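Local coordinates for protein tryptophan synthase alpha-subunit (Pyrococcus furiosus, PDB 1GEQ) that cleaves indoleglycerol phosphate in an aldol reaction to indole and glyceraldehyde 3-phosphate, serving as the alpha subunit of tryptophan synthase, at residues L37-S42 / I83-Y88; V151-T156 / C190-A195. All coordinates share one frame; numbering follows the deposited sequence.

Overall arrangement
Both interactions belong to one closed eight-stranded alpha/beta barrel, but at different depths and on different parts of it; their centres lie about 20 Å apart and their nearest atoms about 9 Å. Interaction 1 is mostly buried: it pairs strands 35-38 and 83-87 by parallel backbone hydrogen bonds, packs aliphatic side chains on the helix side, and reaches the active site with a tyrosine. Interaction 2, nearer the surface and partly buried, joins helix 146-155 to the turn between helix 177-189 and strand 194-197. There a carboxylate takes hold of backbone N-H groups, where interaction 1 relies on strand pairing, apolar contact and an aromatic pair.

Interaction 1 of 2, residues L37-S42 / I83-Y88; sequences LGIPFS and IVLMTY
Ile39 lays its CD1 methyl against Leu85, 3.8 Å from CD2, and the same methyl comes 3.9 Å from CB of Thr87. Its CG1 stands anti to the carbonyl carbon (chi1 -66°), with the chain extended beyond it, so that CD1 reaches back to Leu85. Leu37 runs alongside Leu85, pointing the same way, and their CD2 and CD1 methyls meet. Branched aliphatic side chains suit this buried layer between barrel and helices. On the other face of the sheet Gly38 pairs with Met86, its CA 3.4 Å from Met86 O in a CA-H...O contact.

The backbones pair in parallel: Leu37 N bonds to Val84 O, Met86 N to Leu37 O, and Ile39 N to Met86 O at 2.8 Å. Beyond this the two segments part, and a water bridges Ile39 O and Tyr88 N. Thr87 turns its hydroxyl along its own segment, OG1 donating to Tyr88 O in the carbonyl plane, on a lone pair. Past the water, the rings of Phe41 and Tyr88 lie nearly parallel (21°) but slid apart, their centroids 5.1 Å from each other. Tyr88 CB sits over the Phe41 face, a CH-pi contact at 4.0 Å from the centroid. Tyr88 OH is held by Asp47, a catalytic proton acceptor, and by Ala46 N.

Outside the barrel, helix 65-76 packs on Leu37, Ile39 and Leu85, and Phe100 of helix 97-107 touches Ile39 and Leu85; strand 35-38 also bonds to the first strand, 6-12, through Gly38 and Leu11.

Interaction 2 of 2, residues V151-T156 / C190-A195; sequences VIDDMT and CRNKVA
Asp153 carries CG anti to its backbone N (chi1 -173°), which sends the carboxylate from the flank of the helix to the turn at 190-192, while Asn192, with CG anti to its carbonyl carbon (chi1 -83°), folds its amide toward the helix end. Arg191 N meets OD1 of Asp153 at 2.9 Å along a nearly straight bond (173°), arriving from above the carboxylate plane. Asn192 N reaches OD2 of Asp153 at 3.1 Å, on its syn lone pair. Two bonds to successive N-H groups should fix the rotation of the carboxylate, and a short acidic side chain suits this place because it offers two acceptors at close range. Cys190 CB packs 3.4 Å from Asp153 OD2. An alanine at Asp153 would probably leave the N-H groups of Arg191 and Asn192 without their acceptors and the turn less firmly tied to the helix.

The Asn192 side chain crosses Thr156 at a slant, its CG 3.8 Å from Thr156 CG2. Thr156, the first residue to leave helical geometry, turns its OG1 back to donate to Ile152 O at 2.8 Å, and its side chain also touches Phe138 of strand 135-140.

Asp153 packs against Val160 of strand 159-163, the neighbour of strand 194-197. Here a carboxylate that accepts from successive backbone N-H groups ties an outer helix to the turn leading into the next-but-one strand of a TIM barrel.

Interaction 1 of 2, residues L37-S42 / I83-Y88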
loop_
_atom_site.group_PDB
_atom_site.type_symbol
_atom_site.label_atom_id
_atom_site.label_comp_id
_atom_site.label_asym_id
_atom_site.label_seq_id
_atom_site.Cartn_x
_atom_site.Cartn_y
_atom_site.Cartn_z
ATOM N N LEU A 37 -3.961 2.441 1.171
ATOM C CA LEU A 37 -4.869 2.433 2.314
ATOM C C LEU A 37 -5.150 0.983 2.673
ATOM O O LEU A 37 -5.737 0.240 1.878
ATOM C CB LEU A 37 -6.180 3.141 1.957
ATOM C CG LEU A 37 -7.216 3.310 3.078
ATOM C CD1 LEU A 37 -6.641 4.177 4.186
ATOM C CD2 LEU A 37 -8.489 3.944 2.517
ATOM N N GLY A 38 -4.739 0.585 3.872
ATOM C CA GLY A 38 -4.932 -0.794 4.287
ATOM C C GLY A 38 -6.218 -1.086 5.036
ATOM O O GLY A 38 -6.617 -0.344 5.938
ATOM N N ILE A 39 -6.867 -2.170 4.636
ATOM C CA ILE A 39 -8.103 -2.614 5.260
ATOM C C ILE A 39 -7.735 -3.597 6.372
ATOM O O ILE A 39 -7.133 -4.644 6.111
ATOM C CB ILE A 39 -9.008 -3.333 4.244
ATOM C CG1 ILE A 39 -9.474 -2.334 3.180
ATOM C CG2 ILE A 39 -10.204 -3.968 4.959
ATOM C CD1 ILE A 39 -10.340 -2.957 2.111
ATOM N N PRO A 40 -8.103 -3.266 7.619
ATOM C CA PRO A 40 -7.841 -4.080 8.814
ATOM C C PRO A 40 -8.322 -5.514 8.670
ATOM O O PRO A 40 -9.394 -5.771 8.126
ATOM C CB PRO A 40 -8.603 -3.337 9.914
ATOM C CG PRO A 40 -8.596 -1.921 9.445
ATOM C CD PRO A 40 -8.853 -2.046 7.969
ATOM N N PHE A 41 -7.524 -6.444 9.181
ATOM C CA PHE A 41 -7.862 -7.858 9.139
ATOM C C PHE A 41 -7.404 -8.504 10.447
ATOM O O PHE A 41 -6.353 -8.153 10.976
ATOM C CB PHE A 41 -7.183 -8.528 7.948
ATOM C CG PHE A 41 -7.528 -9.976 7.799
ATOM C CD1 PHE A 41 -8.862 -10.383 7.767
ATOM C CD2 PHE A 41 -6.530 -10.933 7.702
ATOM C CE1 PHE A 41 -9.199 -11.731 7.651
ATOM C CE2 PHE A 41 -6.853 -12.290 7.581
ATOM C CZ PHE A 41 -8.193 -12.685 7.555
ATOM N N SER A 42 -8.195 -9.441 10.963
ATOM C CA SER A 42 -7.881 -10.094 12.232
ATOM C C SER A 42 -6.599 -10.923 12.248
ATOM O O SER A 42 -6.004 -11.111 13.307
ATOM C CB SER A 42 -9.063 -10.959 12.685
ATOM O OG SER A 42 -9.401 -11.915 11.696
ATOM N N ILE A 83 -5.140 6.161 -5.407
ATOM C CA ILE A 83 -5.357 5.407 -4.181
ATOM C C ILE A 83 -5.333 3.918 -4.482
ATOM O O ILE A 83 -6.024 3.450 -5.395
ATOM C CB ILE A 83 -6.744 5.715 -3.548
ATOM C CG1 ILE A 83 -6.727 7.071 -2.836
ATOM C CG2 ILE A 83 -7.138 4.600 -2.580
ATOM C CD1 ILE A 83 -5.903 7.098 -1.567
ATOM N N VAL A 84 -4.542 3.177 -3.714
ATOM C CA VAL A 84 -4.471 1.734 -3.877
ATOM C C VAL A 84 -4.992 1.131 -2.575
ATOM O O VAL A 84 -4.470 1.410 -1.498
ATOM C CB VAL A 84 -3.017 1.236 -4.096
ATOM C CG1 VAL A 84 -3.002 -0.283 -4.122
ATOM C CG2 VAL A 84 -2.453 1.790 -5.396
ATOM N N LEU A 85 -6.033 0.322 -2.680
ATOM C CA LEU A 85 -6.600 -0.319 -1.510
ATOM C C LEU A 85 -5.824 -1.616 -1.280
ATOM O O LEU A 85 -5.654 -2.417 -2.204
ATOM C CB LEU A 85 -8.077 -0.620 -1.764
ATOM C CG LEU A 85 -9.042 -0.526 -0.577
ATOM C CD1 LEU A 85 -8.973 0.867 0.029
ATOM C CD2 LEU A 85 -10.453 -0.832 -1.055
ATOM N N MET A 86 -5.330 -1.807 -0.059
ATOM C CA MET A 86 -4.577 -3.013 0.283
ATOM C C MET A 86 -5.435 -3.856 1.229
ATOM O O MET A 86 -5.947 -3.356 2.238
ATOM C CB MET A 86 -3.251 -2.637 0.947
ATOM C CG MET A 86 -2.306 -3.807 1.151
ATOM S SD MET A 86 -0.719 -3.293 1.852
ATOM C CE MET A 86 -0.083 -4.859 2.505
ATOM N N THR A 87 -5.587 -5.135 0.917
ATOM C CA THR A 87 -6.432 -5.981 1.746
ATOM C C THR A 87 -6.079 -7.455 1.681
ATOM O O THR A 87 -5.423 -7.910 0.745
ATOM C CB THR A 87 -7.911 -5.850 1.305
ATOM O OG1 THR A 87 -8.762 -6.597 2.188
ATOM C CG2 THR A 87 -8.076 -6.391 -0.106
ATOM N N TYR A 88 -6.523 -8.193 2.691
ATOM C CA TYR A 88 -6.334 -9.631 2.712
ATOM C C TYR A 88 -7.548 -10.164 1.945
ATOM O O TYR A 88 -8.526 -9.434 1.761
ATOM C CB TYR A 88 -6.294 -10.150 4.152
ATOM C CG TYR A 88 -4.926 -9.984 4.766
ATOM C CD1 TYR A 88 -4.445 -8.723 5.126
ATOM C CD2 TYR A 88 -4.085 -11.082 4.935
ATOM C CE1 TYR A 88 -3.165 -8.562 5.636
ATOM C CE2 TYR A 88 -2.795 -10.929 5.447
ATOM C CZ TYR A 88 -2.343 -9.671 5.792
ATOM O OH TYR A 88 -1.072 -9.529 6.305
HETATM O O HOH W 1 -7.743 -6.835 4.721
HETATM O O HOH W 2 -4.033 -4.148 4.732
#

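Interaction 2 of 2, residues V151-T156 / C190-A195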
loop_
_atom_site.group_PDB
_atom_site.type_symbol
_atom_site.label_atom_id
_atom_site.label_comp_id
_atom_site.label_asym_id
_atom_site.label_seq_id
_atom_site.Cartn_x
_atom_site.Cartn_y
_atom_site.Cartn_z
ATOM N N VAL A 151 5.980 -13.411 -14.557
ATOM C CA VAL A 151 4.554 -13.715 -14.612
ATOM C C VAL A 151 3.768 -12.624 -13.907
ATOM O O VAL A 151 2.765 -12.124 -14.423
ATOM C CB VAL A 151 4.246 -15.076 -13.954
ATOM C CG1 VAL A 151 2.741 -15.292 -13.885
ATOM C CG2 VAL A 151 4.910 -16.195 -14.756
ATOM N N ILE A 152 4.228 -12.255 -12.719
ATOM C CA ILE A 152 3.572 -11.203 -11.946
ATOM C C ILE A 152 3.538 -9.901 -12.741
ATOM O O ILE A 152 2.506 -9.231 -12.793
ATOM C CB ILE A 152 4.310 -10.961 -10.615
ATOM C CG1 ILE A 152 4.034 -12.133 -9.674
ATOM C CG2 ILE A 152 3.864 -9.647 -9.983
ATOM C CD1 ILE A 152 4.991 -12.201 -8.502
ATOM N N ASP A 153 4.666 -9.533 -13.343
ATOM C CA ASP A 153 4.730 -8.309 -14.134
ATOM C C ASP A 153 3.707 -8.330 -15.276
ATOM O O ASP A 153 3.097 -7.306 -15.579
ATOM C CB ASP A 153 6.143 -8.104 -14.706
ATOM C CG ASP A 153 6.305 -6.748 -15.400
ATOM O OD1 ASP A 153 6.673 -6.721 -16.596
ATOM O OD2 ASP A 153 6.062 -5.715 -14.744
ATOM N N ASP A 154 3.518 -9.490 -15.905
ATOM C CA ASP A 154 2.563 -9.599 -17.012
ATOM C C ASP A 154 1.104 -9.446 -16.581
ATOM O O ASP A 154 0.266 -9.030 -17.377
ATOM C CB ASP A 154 2.708 -10.933 -17.749
ATOM C CG ASP A 154 3.995 -11.030 -18.554
ATOM O OD1 ASP A 154 4.540 -9.980 -18.953
ATOM O OD2 ASP A 154 4.449 -12.162 -18.795
ATOM N N MET A 155 0.791 -9.784 -15.337
ATOM C CA MET A 155 -0.584 -9.659 -14.865
ATOM C C MET A 155 -0.826 -8.299 -14.213
ATOM O O MET A 155 -1.965 -7.928 -13.943
ATOM C CB MET A 155 -0.906 -10.750 -13.839
ATOM C CG MET A 155 -0.771 -12.168 -14.341
ATOM S SD MET A 155 -1.399 -13.313 -13.104
ATOM C CE MET A 155 -0.211 -13.075 -11.766
ATOM N N THR A 156 0.248 -7.563 -13.958
ATOM C CA THR A 156 0.133 -6.267 -13.298
ATOM C C THR A 156 -0.218 -5.098 -14.212
ATOM O O THR A 156 0.430 -4.888 -15.234
ATOM C CB THR A 156 1.447 -5.917 -12.571
ATOM O OG1 THR A 156 1.713 -6.902 -11.561
ATOM C CG2 THR A 156 1.349 -4.528 -11.953
ATOM N N CYS A 190 10.897 -6.332 -14.856
ATOM C CA CYS A 190 9.624 -5.644 -14.975
ATOM C C CYS A 190 9.516 -4.470 -15.934
ATOM O O CYS A 190 10.388 -3.615 -15.985
ATOM C CB CYS A 190 9.174 -5.161 -13.601
ATOM S SG CYS A 190 9.155 -6.471 -12.373
ATOM N N ARG A 191 8.405 -4.452 -16.673
ATOM C CA ARG A 191 8.110 -3.362 -17.590
ATOM C C ARG A 191 7.290 -2.359 -16.763
ATOM O O ARG A 191 7.336 -1.154 -17.004
ATOM C CB ARG A 191 7.319 -3.885 -18.800
ATOM C CG ARG A 191 8.159 -4.806 -19.697
ATOM C CD ARG A 191 7.406 -5.313 -20.919
ATOM N NE ARG A 191 8.333 -5.791 -21.950
ATOM C CZ ARG A 191 8.826 -7.027 -22.027
ATOM N NH1 ARG A 191 8.486 -7.941 -21.126
ATOM N NH2 ARG A 191 9.679 -7.340 -22.995
ATOM N N ASN A 192 6.550 -2.869 -15.776
ATOM C CA ASN A 192 5.751 -2.018 -14.889
ATOM C C ASN A 192 6.662 -1.264 -13.930
ATOM O O ASN A 192 7.795 -1.673 -13.692
ATOM C CB ASN A 192 4.785 -2.852 -14.044
ATOM C CG ASN A 192 3.516 -3.200 -14.776
ATOM O OD1 ASN A 192 3.333 -4.333 -15.228
ATOM N ND2 ASN A 192 2.629 -2.227 -14.903
ATOM N N LYS A 193 6.174 -0.149 -13.395
ATOM C CA LYS A 193 6.961 0.601 -12.428
ATOM C C LYS A 193 6.998 -0.263 -11.172
ATOM O O LYS A 193 6.134 -1.122 -10.981
ATOM C CB LYS A 193 6.312 1.948 -12.108
ATOM C CG LYS A 193 6.334 2.929 -13.282
ATOM C CD LYS A 193 5.992 4.336 -12.814
ATOM C CE LYS A 193 6.191 5.358 -13.940
ATOM N NZ LYS A 193 6.313 6.746 -13.398
ATOM N N VAL A 194 7.994 -0.038 -10.331
ATOM C CA VAL A 194 8.146 -0.809 -9.105
ATOM C C VAL A 194 8.195 0.121 -7.903
ATOM O O VAL A 194 8.839 1.168 -7.949
ATOM C CB VAL A 194 9.465 -1.646 -9.127
ATOM C CG1 VAL A 194 9.695 -2.302 -7.782
ATOM C CG2 VAL A 194 9.398 -2.697 -10.224
ATOM N N ALA A 195 7.505 -0.265 -6.834
ATOM C CA ALA A 195 7.516 0.505 -5.599
ATOM C C ALA A 195 8.054 -0.480 -4.562
ATOM O O ALA A 195 7.804 -1.692 -4.667
ATOM C CB ALA A 195 6.093 0.953 -5.229
HETATM O O HOH W 3 5.752 -7.691 -19.026
#